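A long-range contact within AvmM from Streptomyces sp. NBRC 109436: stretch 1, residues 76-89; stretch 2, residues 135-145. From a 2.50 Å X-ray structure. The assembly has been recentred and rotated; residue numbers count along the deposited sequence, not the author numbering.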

# COMPACT_ATOMS: atom_id res chain seq x y z
N ASP A 76 25.51 -4.51 -9.52
CA ASP A 76 25.65 -3.20 -8.89
C ASP A 76 24.89 -3.10 -7.57
O ASP A 76 24.88 -2.02 -6.95
CB ASP A 76 25.16 -2.09 -9.81
CG ASP A 76 26.00 -1.95 -11.05
OD1 ASP A 76 27.25 -1.97 -10.93
OD2 ASP A 76 25.40 -1.84 -12.15
N PHE A 77 24.21 -4.16 -7.17
CA PHE A 77 23.49 -4.18 -5.92
C PHE A 77 23.60 -5.55 -5.28
O PHE A 77 23.92 -6.56 -5.92
CB PHE A 77 22.03 -3.75 -6.12
CG PHE A 77 21.26 -4.56 -7.15
CD1 PHE A 77 20.53 -5.69 -6.77
CD2 PHE A 77 21.22 -4.16 -8.48
CE1 PHE A 77 19.80 -6.41 -7.71
CE2 PHE A 77 20.48 -4.88 -9.42
CZ PHE A 77 19.77 -6.00 -9.02
N LYS A 78 23.37 -5.57 -3.97
CA LYS A 78 23.29 -6.80 -3.21
C LYS A 78 21.85 -7.06 -2.82
O LYS A 78 21.11 -6.13 -2.46
CB LYS A 78 24.18 -6.75 -1.97
CG LYS A 78 25.62 -6.79 -2.30
CD LYS A 78 26.45 -6.83 -1.06
CE LYS A 78 27.91 -6.79 -1.43
NZ LYS A 78 28.35 -8.00 -2.18
N LEU A 79 21.44 -8.32 -2.92
CA LEU A 79 20.03 -8.70 -2.78
C LEU A 79 19.94 -10.00 -2.00
O LEU A 79 20.44 -11.03 -2.46
CB LEU A 79 19.37 -8.84 -4.15
CG LEU A 79 17.91 -8.37 -4.31
CD1 LEU A 79 17.28 -8.97 -5.56
CD2 LEU A 79 17.08 -8.66 -3.09
N PHE A 80 19.30 -9.96 -0.84
CA PHE A 80 19.01 -11.15 -0.04
C PHE A 80 17.51 -11.23 0.22
O PHE A 80 16.82 -10.20 0.31
CB PHE A 80 19.73 -11.14 1.30
CG PHE A 80 21.20 -11.38 1.19
CD1 PHE A 80 22.05 -10.36 0.74
CD2 PHE A 80 21.74 -12.61 1.56
CE1 PHE A 80 23.42 -10.58 0.64
CE2 PHE A 80 23.12 -12.85 1.47
CZ PHE A 80 23.96 -11.84 1.00
N TYR A 81 17.02 -12.45 0.38
CA TYR A 81 15.60 -12.59 0.64
C TYR A 81 15.36 -13.84 1.46
O TYR A 81 16.23 -14.71 1.59
CB TYR A 81 14.78 -12.60 -0.65
CG TYR A 81 14.85 -13.89 -1.45
CD1 TYR A 81 15.96 -14.16 -2.25
CD2 TYR A 81 13.79 -14.78 -1.46
CE1 TYR A 81 16.03 -15.32 -3.01
CE2 TYR A 81 13.84 -15.95 -2.21
CZ TYR A 81 14.98 -16.22 -2.99
OH TYR A 81 15.06 -17.37 -3.77
N LYS A 82 14.14 -13.91 1.99
CA LYS A 82 13.71 -14.99 2.86
C LYS A 82 12.22 -15.16 2.61
O LYS A 82 11.47 -14.19 2.75
CB LYS A 82 14.02 -14.63 4.31
CG LYS A 82 13.20 -15.27 5.39
CD LYS A 82 13.13 -14.31 6.57
CE LYS A 82 13.15 -15.01 7.89
NZ LYS A 82 12.02 -15.98 8.02
N VAL A 83 11.82 -16.37 2.21
CA VAL A 83 10.43 -16.64 1.86
C VAL A 83 9.68 -17.05 3.13
O VAL A 83 9.86 -18.17 3.62
CB VAL A 83 10.31 -17.72 0.78
CG1 VAL A 83 8.88 -17.87 0.37
CG2 VAL A 83 11.16 -17.34 -0.42
N SER A 84 8.85 -16.14 3.64
CA SER A 84 8.08 -16.38 4.86
C SER A 84 8.98 -16.85 5.99
O SER A 84 9.95 -16.16 6.35
CB SER A 84 6.98 -17.41 4.60
OG SER A 84 6.06 -16.87 3.66
N ARG A 85 8.72 -18.05 6.54
CA ARG A 85 9.49 -18.52 7.68
C ARG A 85 10.71 -19.40 7.31
O ARG A 85 11.36 -19.95 8.20
CB ARG A 85 8.57 -19.22 8.69
CG ARG A 85 8.09 -20.63 8.36
CD ARG A 85 7.10 -21.11 9.44
NE ARG A 85 6.59 -22.45 9.13
CZ ARG A 85 5.47 -22.99 9.61
NH1 ARG A 85 4.69 -22.30 10.46
NH2 ARG A 85 5.13 -24.24 9.26
N ALA A 86 11.04 -19.53 6.02
CA ALA A 86 12.30 -20.17 5.66
C ALA A 86 13.46 -19.24 5.99
O ALA A 86 13.29 -18.11 6.45
CB ALA A 86 12.31 -20.52 4.18
N ASP A 87 14.67 -19.71 5.72
CA ASP A 87 15.90 -19.00 6.06
C ASP A 87 16.31 -17.97 5.01
O ASP A 87 15.94 -18.06 3.83
CB ASP A 87 17.01 -20.02 6.27
CG ASP A 87 16.90 -20.72 7.60
OD1 ASP A 87 16.01 -20.32 8.40
OD2 ASP A 87 17.68 -21.65 7.85
N TRP A 88 17.13 -17.01 5.43
CA TRP A 88 17.68 -16.02 4.50
C TRP A 88 18.54 -16.71 3.46
O TRP A 88 19.13 -17.76 3.70
CB TRP A 88 18.52 -14.98 5.24
CG TRP A 88 17.69 -13.96 5.94
CD1 TRP A 88 17.35 -13.94 7.26
CD2 TRP A 88 17.11 -12.78 5.35
NE1 TRP A 88 16.56 -12.83 7.53
CE2 TRP A 88 16.39 -12.12 6.37
CE3 TRP A 88 17.09 -12.25 4.05
CZ2 TRP A 88 15.67 -10.94 6.14
CZ3 TRP A 88 16.39 -11.10 3.81
CH2 TRP A 88 15.68 -10.44 4.85
N GLN A 89 18.58 -16.12 2.27
CA GLN A 89 19.51 -16.58 1.24
C GLN A 89 19.86 -15.40 0.36
O GLN A 89 19.14 -14.40 0.31
CB GLN A 89 18.94 -17.70 0.37
CG GLN A 89 17.63 -17.27 -0.28
CD GLN A 89 17.00 -18.33 -1.11
OE1 GLN A 89 17.63 -18.91 -1.99
NE2 GLN A 89 15.74 -18.60 -0.85
N SER A 135 -1.28 -16.29 1.00
CA SER A 135 -0.26 -15.35 0.56
C SER A 135 1.12 -15.89 0.90
O SER A 135 1.28 -16.70 1.82
CB SER A 135 -0.47 -13.95 1.17
OG SER A 135 0.02 -13.87 2.50
N VAL A 136 2.12 -15.43 0.13
CA VAL A 136 3.53 -15.77 0.30
C VAL A 136 4.31 -14.46 0.43
O VAL A 136 4.11 -13.54 -0.36
CB VAL A 136 4.08 -16.61 -0.88
CG1 VAL A 136 5.60 -16.79 -0.78
CG2 VAL A 136 3.37 -17.97 -0.97
N THR A 137 5.22 -14.40 1.40
CA THR A 137 5.99 -13.20 1.67
C THR A 137 7.46 -13.45 1.37
O THR A 137 8.00 -14.50 1.72
CB THR A 137 5.86 -12.77 3.15
OG1 THR A 137 4.54 -12.31 3.44
CG2 THR A 137 6.89 -11.69 3.52
N ALA A 138 8.11 -12.45 0.77
CA ALA A 138 9.56 -12.37 0.76
C ALA A 138 9.94 -11.20 1.64
O ALA A 138 9.43 -10.08 1.45
CB ALA A 138 10.10 -12.19 -0.67
N HIS A 139 10.78 -11.45 2.63
CA HIS A 139 11.48 -10.37 3.31
C HIS A 139 12.75 -10.09 2.50
O HIS A 139 13.46 -11.03 2.12
CB HIS A 139 11.81 -10.78 4.75
CG HIS A 139 10.61 -11.09 5.58
ND1 HIS A 139 10.06 -10.19 6.47
CD2 HIS A 139 9.84 -12.21 5.65
CE1 HIS A 139 9.01 -10.74 7.06
NE2 HIS A 139 8.86 -11.97 6.59
N VAL A 140 13.04 -8.82 2.21
CA VAL A 140 14.07 -8.50 1.22
C VAL A 140 15.06 -7.50 1.80
O VAL A 140 14.66 -6.44 2.29
CB VAL A 140 13.45 -7.94 -0.07
CG1 VAL A 140 14.53 -7.77 -1.10
CG2 VAL A 140 12.38 -8.81 -0.58
N ARG A 141 16.35 -7.80 1.69
CA ARG A 141 17.41 -6.88 2.08
C ARG A 141 18.15 -6.43 0.82
O ARG A 141 18.68 -7.26 0.06
CB ARG A 141 18.36 -7.51 3.08
CG ARG A 141 17.79 -7.66 4.47
CD ARG A 141 18.63 -8.60 5.34
NE ARG A 141 18.07 -8.73 6.68
CZ ARG A 141 18.34 -9.71 7.53
NH1 ARG A 141 19.17 -10.70 7.20
NH2 ARG A 141 17.75 -9.73 8.72
N LEU A 142 18.21 -5.11 0.63
CA LEU A 142 18.66 -4.52 -0.62
C LEU A 142 19.62 -3.39 -0.32
O LEU A 142 19.40 -2.60 0.61
CB LEU A 142 17.49 -3.99 -1.43
CG LEU A 142 17.83 -3.29 -2.74
CD1 LEU A 142 18.58 -4.23 -3.67
CD2 LEU A 142 16.56 -2.78 -3.39
N ALA A 143 20.70 -3.33 -1.10
CA ALA A 143 21.70 -2.29 -1.00
C ALA A 143 22.27 -2.05 -2.39
O ALA A 143 22.69 -3.00 -3.05
CB ALA A 143 22.80 -2.67 -0.00
N PHE A 144 22.29 -0.80 -2.82
CA PHE A 144 23.01 -0.45 -4.04
C PHE A 144 24.41 -0.01 -3.68
O PHE A 144 24.65 0.56 -2.61
CB PHE A 144 22.29 0.66 -4.80
CG PHE A 144 20.96 0.24 -5.32
CD1 PHE A 144 20.85 -0.35 -6.58
CD2 PHE A 144 19.82 0.41 -4.55
CE1 PHE A 144 19.61 -0.74 -7.06
CE2 PHE A 144 18.59 0.02 -5.03
CZ PHE A 144 18.47 -0.55 -6.28
N ARG A 145 25.35 -0.30 -4.57
CA ARG A 145 26.72 0.11 -4.30
C ARG A 145 26.79 1.63 -4.24
O ARG A 145 26.00 2.33 -4.88
CB ARG A 145 27.67 -0.45 -5.36
CG ARG A 145 27.46 0.10 -6.76
CD ARG A 145 28.52 -0.41 -7.73
NE ARG A 145 28.43 0.22 -9.05
CZ ARG A 145 28.83 1.46 -9.30
NH1 ARG A 145 29.34 2.21 -8.33
NH2 ARG A 145 28.72 1.97 -10.52

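The strongest polar link between the two stretches is the salt bridge between Asp76 and Arg145, in which Arg145 NE donates to Asp76 OD1 at 3.1 Å. The carboxylate oxygen lies near the plane of the guanidinium, at its edge, where the N-H bond points. The same two residues are also joined through the backbone, Arg145 N to Asp76 O at 3.0 Å, so charge pairing and main-chain bonding coincide at this end of the contact.

From there the strands 77-83 and 135-144 run antiparallel, their directions 155° apart. Three hydrogen-bonded pairs follow in alternation with non-hydrogen-bonded ones. Lys78 N donates to Ala143 O at 2.8 Å and Ala143 N returns a bond to Lys78 O at 3.1 Å. Phe80 and Arg141 repeat the pattern, with Phe80 N to Arg141 O at 2.9 Å and Arg141 N to Phe80 O at 2.8 Å. In the third pair, His139 N to Lys82 O is 2.8 Å, whereas Lys82 N to His139 O is 3.0 Å and more bent, at 134°. Beyond the strand, Ser84 N reaches Thr137 O at 2.7 Å, and a weak bond of 3.5 Å runs from Thr137 N to Ser84 OG. At the intervening positions CA-H groups approach the same carbonyls, most closely Tyr81 CA to His139 O at 3.0 Å.

A type II' turn from Val83 to Ala86, with Ser84 at its second position, reverses the chain, and Tyr81 and Gln89 exchange backbone hydrogen bonds. Lys82 NZ binds Ser84 O at 2.7 Å and Ala86 O at 2.9 Å, tying its ammonium to the turn. The returning segment brings Trp88 over stretch 2, where the guanidinium of Arg141 lies flat on the indole, the planes only 10° apart. Arg141 CZ sits 3.6 Å from the centroid of the Trp88 six-membered ring, a cation-pi arrangement in which positive charge faces the pi cloud; Arg141 CD adds a CH-pi contact to the same ring. Trp88 CH2 also packs against His139 CB at 3.9 Å.

The other face of the sheet, bearing Phe77, Leu79, Tyr81 and Val83 opposite Phe144, Leu142, Val140 and Ala138, is buried and largely apolar. Phe77 CB meets Phe144 CD1 at 3.6 Å, their rings inclined at 57°, and Phe77 CD1 touches Leu142 CD1 at 3.9 Å. Leu79 CD2 packs on Val140 CG1 at 3.4 Å, a diagonal contact, as is Val83 CG1 to Val136 CG1 at 3.6 Å. Altogether the two stretches bury 921 Å².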